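Local coordinates for protein probable Rab-related GTPase (PDB 5XC3) that binds guanine nucleotides as a Rab-family small GTPase of a giant virus and may take part in protein transport, at residues Lys7-Gly12 and Leu80-Val85; Val16-Ile21 and Trp60-Gln65. All coordinates share one frame; numbering follows the deposited sequence.

Both contacts are buried, but they lie at different depths of the same small GTPase domain. Interaction 1 pairs two neighbouring parallel strands, 6-11 and 81-87, near the centre of the fold, and consists of peptide hydrogen bonds flanked by aliphatic side chains. Interaction 2, its centre about 10 Å away, lies where strands give way to loops; there helix 18-27 and the loop after strand 54-60 meet around magnesium and GDP, with little direct contact and much polar bridging. The two are joined through W60, whose backbone bonds to I8 and L10, and through the chain itself, since strand 6-11 leads by way of G12 into helix 18-27.

Interaction 1 of 2, residues Lys7-Gly12 and Leu80-Val85; sequences KIILIG and LGCLVV
K7 O accepts two amides, from L80 N at 2.9 Å and from G81 N at 3.2 Å. A parallel ladder follows: I9 N gives to G81 O, I9 O takes L83 N, I11 N gives to L83 O at 2.9 Å (N-H...O 171°), and I11 O takes V85 N. I9 and I11 thus spend their peptide groups here. I8 and L10 turn theirs to the other side, where N58 and W60 of strand 54-60 bond them, while L10 O meets Y75 OH. On the opposite side of 80-85, L80 and C82 bond the backbone of Y112 and Y113. At the ends, K7 NZ bonds the carbonyls of Y75 and T77, and G12 O receives K18 NZ.

On one sheet face, C82 SG, anti to its own backbone N (chi1 177°), lies 3.8 Å from I9 CG1 and 3.7 Å from I11 CD1; helices 73-76 and 91-107 cover this layer. On the other, L10 and L83 run side by side, their CD1 atoms 3.9 Å apart, and helix 154-168 closes over L83. With these polar groups bonded and apolar side chains above and below, the pair forms a buried central layer that delivers G12 to the phosphate-binding loop.

Interaction 2 of 2, residues Val16-Ile21 and Trp60-Gln65; sequences VGKSSI and WDTAGQ. With MG (magnesium ion), chain C; GDP (guanosine-5'-diphosphate), chain B.
The carboxylate of D61 turns its oxygen edge to S19, and its two faces have different neighbours. At the oxygen edge, S19 OG donates to OD2 at 2.6 Å, meeting the syn lone pair. Water 1 donates to OD1 from above one face, also 2.6 Å away, and T62 N adds a weak bond to OD1 from that same side. K18 CB lies 3.8 Å from OD1, displaced toward the opposite face, the side on which L10 also packs. Extension of D61, with CG anti to the backbone N (chi1 -174°), carries the carboxylate to the start of the helix.

S19 OG has a second task, binding magnesium at 2.1 Å. D61 therefore acts in the second shell: it bonds two first-shell ligands, S19 OG and water 1, and so probably helps to orient them. GDP O2B and four waters complete six-fold coordination. T62 contributes twice through water, its OG1 accepting from water 1 at 2.8 Å and its carbonyl O from water 2; E66 also bonds T62 OG1.

K18 crosses T62 at about a right angle, CE 3.9 Å from OG1. Bends at chi3 and chi4 (-57° and -67°) curl its chain so that NZ reaches GDP O1B at 2.8 Å, while E66 OE1 forms a salt bridge with it. The same phosphate oxygen takes the backbone amides of G17 and K18, and S19 N bonds O2B; this crowd of donors at the N-terminal end of helix 18-27 probably offsets the β-phosphate charge. S20 grips the α-phosphate, with both N and OG on O1A.

This is the P-loop (Walker A) of a small GTPase facing the DxxG motif, here DTAG (D61-G64), that opens switch II, captured around magnesium and GDP.

Interaction 1 of 2, residues Lys7-Gly12 and Leu80-Val85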
loop_
_atom_site.group_PDB
_atom_site.type_symbol
_atom_site.label_atom_id
_atom_site.label_comp_id
_atom_site.label_asym_id
_atom_site.label_seq_id
_atom_site.Cartn_x
_atom_site.Cartn_y
_atom_site.Cartn_z
ATOM N N LYS A 7 2.575 -12.561 0.722
ATOM C CA LYS A 7 1.323 -11.822 0.585
ATOM C C LYS A 7 1.547 -10.352 0.941
ATOM O O LYS A 7 1.929 -10.027 2.079
ATOM C CB LYS A 7 0.244 -12.458 1.464
ATOM C CG LYS A 7 -1.087 -11.688 1.464
ATOM C CD LYS A 7 -2.180 -12.466 2.169
ATOM C CE LYS A 7 -3.490 -11.691 2.179
ATOM N NZ LYS A 7 -4.633 -12.477 2.762
ATOM N N ILE A 8 1.284 -9.470 -0.028
ATOM C CA ILE A 8 1.341 -8.020 0.137
ATOM C C ILE A 8 -0.061 -7.487 -0.102
ATOM O O ILE A 8 -0.644 -7.748 -1.158
ATOM C CB ILE A 8 2.288 -7.387 -0.899
ATOM C CG1 ILE A 8 3.601 -8.162 -0.977
ATOM C CG2 ILE A 8 2.514 -5.924 -0.580
ATOM C CD1 ILE A 8 4.360 -8.152 0.299
ATOM N N ILE A 9 -0.594 -6.718 0.841
ATOM C CA ILE A 9 -1.945 -6.173 0.690
ATOM C C ILE A 9 -1.900 -4.655 0.625
ATOM O O ILE A 9 -1.005 -4.009 1.176
ATOM C CB ILE A 9 -2.924 -6.615 1.796
ATOM C CG1 ILE A 9 -2.548 -5.942 3.116
ATOM C CG2 ILE A 9 -2.932 -8.127 1.921
ATOM C CD1 ILE A 9 -3.458 -6.292 4.293
ATOM N N LEU A 10 -2.888 -4.095 -0.067
ATOM C CA LEU A 10 -3.140 -2.657 -0.121
ATOM C C LEU A 10 -4.368 -2.360 0.726
ATOM O O LEU A 10 -5.417 -2.990 0.549
ATOM C CB LEU A 10 -3.475 -2.232 -1.554
ATOM C CG LEU A 10 -2.402 -1.968 -2.615
ATOM C CD1 LEU A 10 -1.678 -0.630 -2.432
ATOM C CD2 LEU A 10 -1.422 -3.131 -2.700
ATOM N N ILE A 11 -4.261 -1.391 1.628
ATOM C CA ILE A 11 -5.432 -0.877 2.337
ATOM C C ILE A 11 -5.356 0.639 2.354
ATOM O O ILE A 11 -4.336 1.238 2.014
ATOM C CB ILE A 11 -5.587 -1.453 3.758
ATOM C CG1 ILE A 11 -4.418 -1.031 4.650
ATOM C CG2 ILE A 11 -5.748 -2.971 3.698
ATOM C CD1 ILE A 11 -4.507 -1.610 6.076
ATOM N N GLY A 12 -6.453 1.258 2.757
ATOM C CA GLY A 12 -6.602 2.697 2.668
ATOM C C GLY A 12 -7.993 3.045 2.172
ATOM O O GLY A 12 -8.698 2.235 1.572
ATOM N N LEU A 80 2.358 -10.562 4.873
ATOM C CA LEU A 80 3.721 -10.258 5.292
ATOM C C LEU A 80 4.097 -8.801 5.063
ATOM O O LEU A 80 4.956 -8.268 5.780
ATOM C CB LEU A 80 4.711 -11.184 4.584
ATOM C CG LEU A 80 4.539 -12.687 4.856
ATOM C CD1 LEU A 80 5.553 -13.512 4.082
ATOM C CD2 LEU A 80 4.684 -12.971 6.332
ATOM N N GLY A 81 3.468 -8.145 4.100
ATOM C CA GLY A 81 3.683 -6.727 3.885
ATOM C C GLY A 81 2.361 -6.031 3.641
ATOM O O GLY A 81 1.413 -6.627 3.130
ATOM N N CYS A 82 2.304 -4.759 4.027
ATOM C CA CYS A 82 1.094 -3.984 3.816
ATOM C C CYS A 82 1.449 -2.566 3.411
ATOM O O CYS A 82 2.271 -1.916 4.066
ATOM C CB CYS A 82 0.253 -3.949 5.093
ATOM S SG CYS A 82 -1.241 -2.931 4.993
ATOM N N LEU A 83 0.810 -2.087 2.346
ATOM C CA LEU A 83 0.887 -0.693 1.930
ATOM C C LEU A 83 -0.401 -0.017 2.382
ATOM O O LEU A 83 -1.493 -0.450 1.998
ATOM C CB LEU A 83 1.018 -0.587 0.406
ATOM C CG LEU A 83 2.242 -1.226 -0.259
ATOM C CD1 LEU A 83 2.103 -1.208 -1.781
ATOM C CD2 LEU A 83 3.501 -0.492 0.172
ATOM N N VAL A 84 -0.278 1.017 3.214
ATOM C CA VAL A 84 -1.415 1.786 3.707
ATOM C C VAL A 84 -1.385 3.117 2.969
ATOM O O VAL A 84 -0.526 3.962 3.237
ATOM C CB VAL A 84 -1.350 1.995 5.227
ATOM C CG1 VAL A 84 -2.631 2.686 5.714
ATOM C CG2 VAL A 84 -1.125 0.668 5.955
ATOM N N VAL A 85 -2.308 3.306 2.048
ATOM C CA VAL A 85 -2.254 4.431 1.120
ATOM C C VAL A 85 -3.218 5.510 1.581
ATOM O O VAL A 85 -4.333 5.212 2.023
ATOM C CB VAL A 85 -2.614 3.959 -0.302
ATOM C CG1 VAL A 85 -2.482 5.110 -1.317
ATOM C CG2 VAL A 85 -1.734 2.778 -0.725
#

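Interaction 2 of 2, residues Val16-Ile21 and Trp60-Gln65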
loop_
_atom_site.group_PDB
_atom_site.type_symbol
_atom_site.label_atom_id
_atom_site.label_comp_id
_atom_site.label_asym_id
_atom_site.label_seq_id
_atom_site.Cartn_x
_atom_site.Cartn_y
_atom_site.Cartn_z
ATOM N N VAL A 16 -8.021 6.744 -2.927
ATOM C CA VAL A 16 -6.687 7.272 -2.644
ATOM C C VAL A 16 -5.649 6.862 -3.682
ATOM O O VAL A 16 -4.572 7.461 -3.716
ATOM C CB VAL A 16 -6.208 6.929 -1.221
ATOM C CG1 VAL A 16 -7.177 7.480 -0.190
ATOM C CG2 VAL A 16 -6.069 5.422 -1.048
ATOM N N GLY A 17 -5.931 5.867 -4.511
ATOM C CA GLY A 17 -5.024 5.438 -5.551
ATOM C C GLY A 17 -4.425 4.051 -5.375
ATOM O O GLY A 17 -3.416 3.744 -6.039
ATOM N N LYS A 18 -5.019 3.208 -4.526
ATOM C CA LYS A 18 -4.483 1.867 -4.293
ATOM C C LYS A 18 -4.397 1.080 -5.589
ATOM O O LYS A 18 -3.337 0.549 -5.943
ATOM C CB LYS A 18 -5.367 1.124 -3.294
ATOM C CG LYS A 18 -5.380 1.744 -1.906
ATOM C CD LYS A 18 -6.276 0.977 -0.918
ATOM C CE LYS A 18 -7.713 0.848 -1.399
ATOM N NZ LYS A 18 -8.435 2.168 -1.444
ATOM N N SER A 19 -5.511 0.988 -6.314
ATOM C CA SER A 19 -5.502 0.208 -7.547
ATOM C C SER A 19 -4.562 0.810 -8.583
ATOM O O SER A 19 -3.901 0.080 -9.327
ATOM C CB SER A 19 -6.923 0.095 -8.096
ATOM O OG SER A 19 -7.760 -0.527 -7.134
ATOM N N SER A 20 -4.492 2.141 -8.646
ATOM C CA SER A 20 -3.643 2.769 -9.653
ATOM C C SER A 20 -2.167 2.516 -9.373
ATOM O O SER A 20 -1.377 2.304 -10.301
ATOM C CB SER A 20 -3.950 4.264 -9.721
ATOM O OG SER A 20 -5.308 4.480 -10.079
ATOM N N ILE A 21 -1.776 2.515 -8.098
ATOM C CA ILE A 21 -0.404 2.172 -7.746
ATOM C C ILE A 21 -0.084 0.745 -8.174
ATOM O O ILE A 21 0.980 0.477 -8.743
ATOM C CB ILE A 21 -0.189 2.389 -6.237
ATOM C CG1 ILE A 21 -0.044 3.880 -5.922
ATOM C CG2 ILE A 21 1.030 1.640 -5.757
ATOM C CD1 ILE A 21 -0.191 4.187 -4.439
ATOM N N TRP A 60 -2.604 -8.314 -3.115
ATOM C CA TRP A 60 -4.035 -8.191 -2.871
ATOM C C TRP A 60 -4.439 -6.728 -2.939
ATOM O O TRP A 60 -3.781 -5.861 -2.347
ATOM C CB TRP A 60 -4.375 -8.727 -1.481
ATOM C CG TRP A 60 -4.250 -10.223 -1.366
ATOM C CD1 TRP A 60 -3.115 -10.972 -1.532
ATOM C CD2 TRP A 60 -5.301 -11.142 -1.057
ATOM N NE1 TRP A 60 -3.406 -12.306 -1.333
ATOM C CE2 TRP A 60 -4.739 -12.435 -1.046
ATOM C CE3 TRP A 60 -6.667 -10.992 -0.776
ATOM C CZ2 TRP A 60 -5.495 -13.572 -0.772
ATOM C CZ3 TRP A 60 -7.414 -12.127 -0.500
ATOM C CH2 TRP A 60 -6.823 -13.398 -0.511
ATOM N N ASP A 61 -5.528 -6.466 -3.648
ATOM C CA ASP A 61 -6.132 -5.148 -3.764
ATOM C C ASP A 61 -7.624 -5.290 -3.496
ATOM O O ASP A 61 -8.209 -6.360 -3.696
ATOM C CB ASP A 61 -5.872 -4.583 -5.172
ATOM C CG ASP A 61 -6.355 -3.140 -5.339
ATOM O OD1 ASP A 61 -6.401 -2.386 -4.334
ATOM O OD2 ASP A 61 -6.674 -2.771 -6.487
ATOM N N THR A 62 -8.230 -4.226 -2.982
ATOM C CA THR A 62 -9.653 -4.302 -2.693
ATOM C C THR A 62 -10.473 -4.193 -3.975
ATOM O O THR A 62 -9.993 -3.762 -5.032
ATOM C CB THR A 62 -10.094 -3.184 -1.745
ATOM O OG1 THR A 62 -10.155 -1.938 -2.461
ATOM C CG2 THR A 62 -9.148 -3.046 -0.553
ATOM N N ALA A 63 -11.743 -4.585 -3.855
ATOM C CA ALA A 63 -12.728 -4.428 -4.915
ATOM C C ALA A 63 -13.731 -3.329 -4.578
ATOM O O ALA A 63 -14.891 -3.383 -5.001
ATOM C CB ALA A 63 -13.442 -5.750 -5.196
ATOM N N GLY A 64 -13.303 -2.338 -3.800
ATOM C CA GLY A 64 -14.165 -1.250 -3.380
ATOM C C GLY A 64 -14.785 -1.406 -2.009
ATOM O O GLY A 64 -15.459 -0.473 -1.545
ATOM N N GLN A 65 -14.574 -2.540 -1.332
ATOM C CA GLN A 65 -15.242 -2.782 -0.056
ATOM C C GLN A 65 -14.740 -1.888 1.077
ATOM O O GLN A 65 -15.387 -1.834 2.131
ATOM C CB GLN A 65 -15.157 -4.265 0.336
ATOM C CG GLN A 65 -13.756 -4.781 0.626
ATOM C CD GLN A 65 -13.054 -5.359 -0.593
ATOM O OE1 GLN A 65 -13.248 -4.894 -1.713
ATOM N NE2 GLN A 65 -12.222 -6.383 -0.375
HETATM MG MG MG C . -9.321 0.242 -5.947
HETATM P PB GDP B . -8.590 3.263 -4.947
HETATM O O1B GDP B . -7.776 3.618 -3.752
HETATM O O2B GDP B . -8.283 1.915 -5.575
HETATM O O3B GDP B . -10.066 3.452 -4.667
HETATM O O3A GDP B . -8.180 4.415 -6.016
HETATM P PA GDP B . -8.053 4.319 -7.607
HETATM O O1A GDP B . -6.749 3.676 -7.990
HETATM O O2A GDP B . -9.264 3.656 -8.195
HETATM O "O5'" GDP B . -7.957 5.869 -8.010
HETATM C "C5'" GDP B . -9.093 6.721 -7.833
HETATM C "C4'" GDP B . -8.916 7.875 -8.817
HETATM O "O4'" GDP B . -7.765 8.649 -8.448
HETATM C "C3'" GDP B . -8.675 7.398 -10.239
HETATM O "O3'" GDP B . -9.297 8.352 -11.113
HETATM C "C2'" GDP B . -7.177 7.477 -10.395
HETATM O "O2'" GDP B . -6.708 7.599 -11.748
HETATM C "C1'" GDP B . -6.869 8.697 -9.542
HETATM N N9 GDP B . -5.481 8.589 -9.070
HETATM C C8 GDP B . -4.832 7.471 -8.639
HETATM N N7 GDP B . -3.564 7.771 -8.280
HETATM C C5 GDP B . -3.378 9.096 -8.514
HETATM C C6 GDP B . -2.265 10.053 -8.357
HETATM O O6 GDP B . -1.144 9.704 -7.935
HETATM N N1 GDP B . -2.512 11.329 -8.698
HETATM C C2 GDP B . -3.713 11.745 -9.143
HETATM N N2 GDP B . -3.883 13.052 -9.468
HETATM N N3 GDP B . -4.771 10.931 -9.309
HETATM C C4 GDP B . -4.651 9.615 -9.001
HETATM O O HOH W 1 -8.505 -0.802 -4.398
HETATM O O HOH W 2 -10.406 -1.397 -6.470
HETATM O O HOH W 3 -10.896 0.917 -4.712
HETATM O O HOH W 4 -10.158 1.197 -7.576
#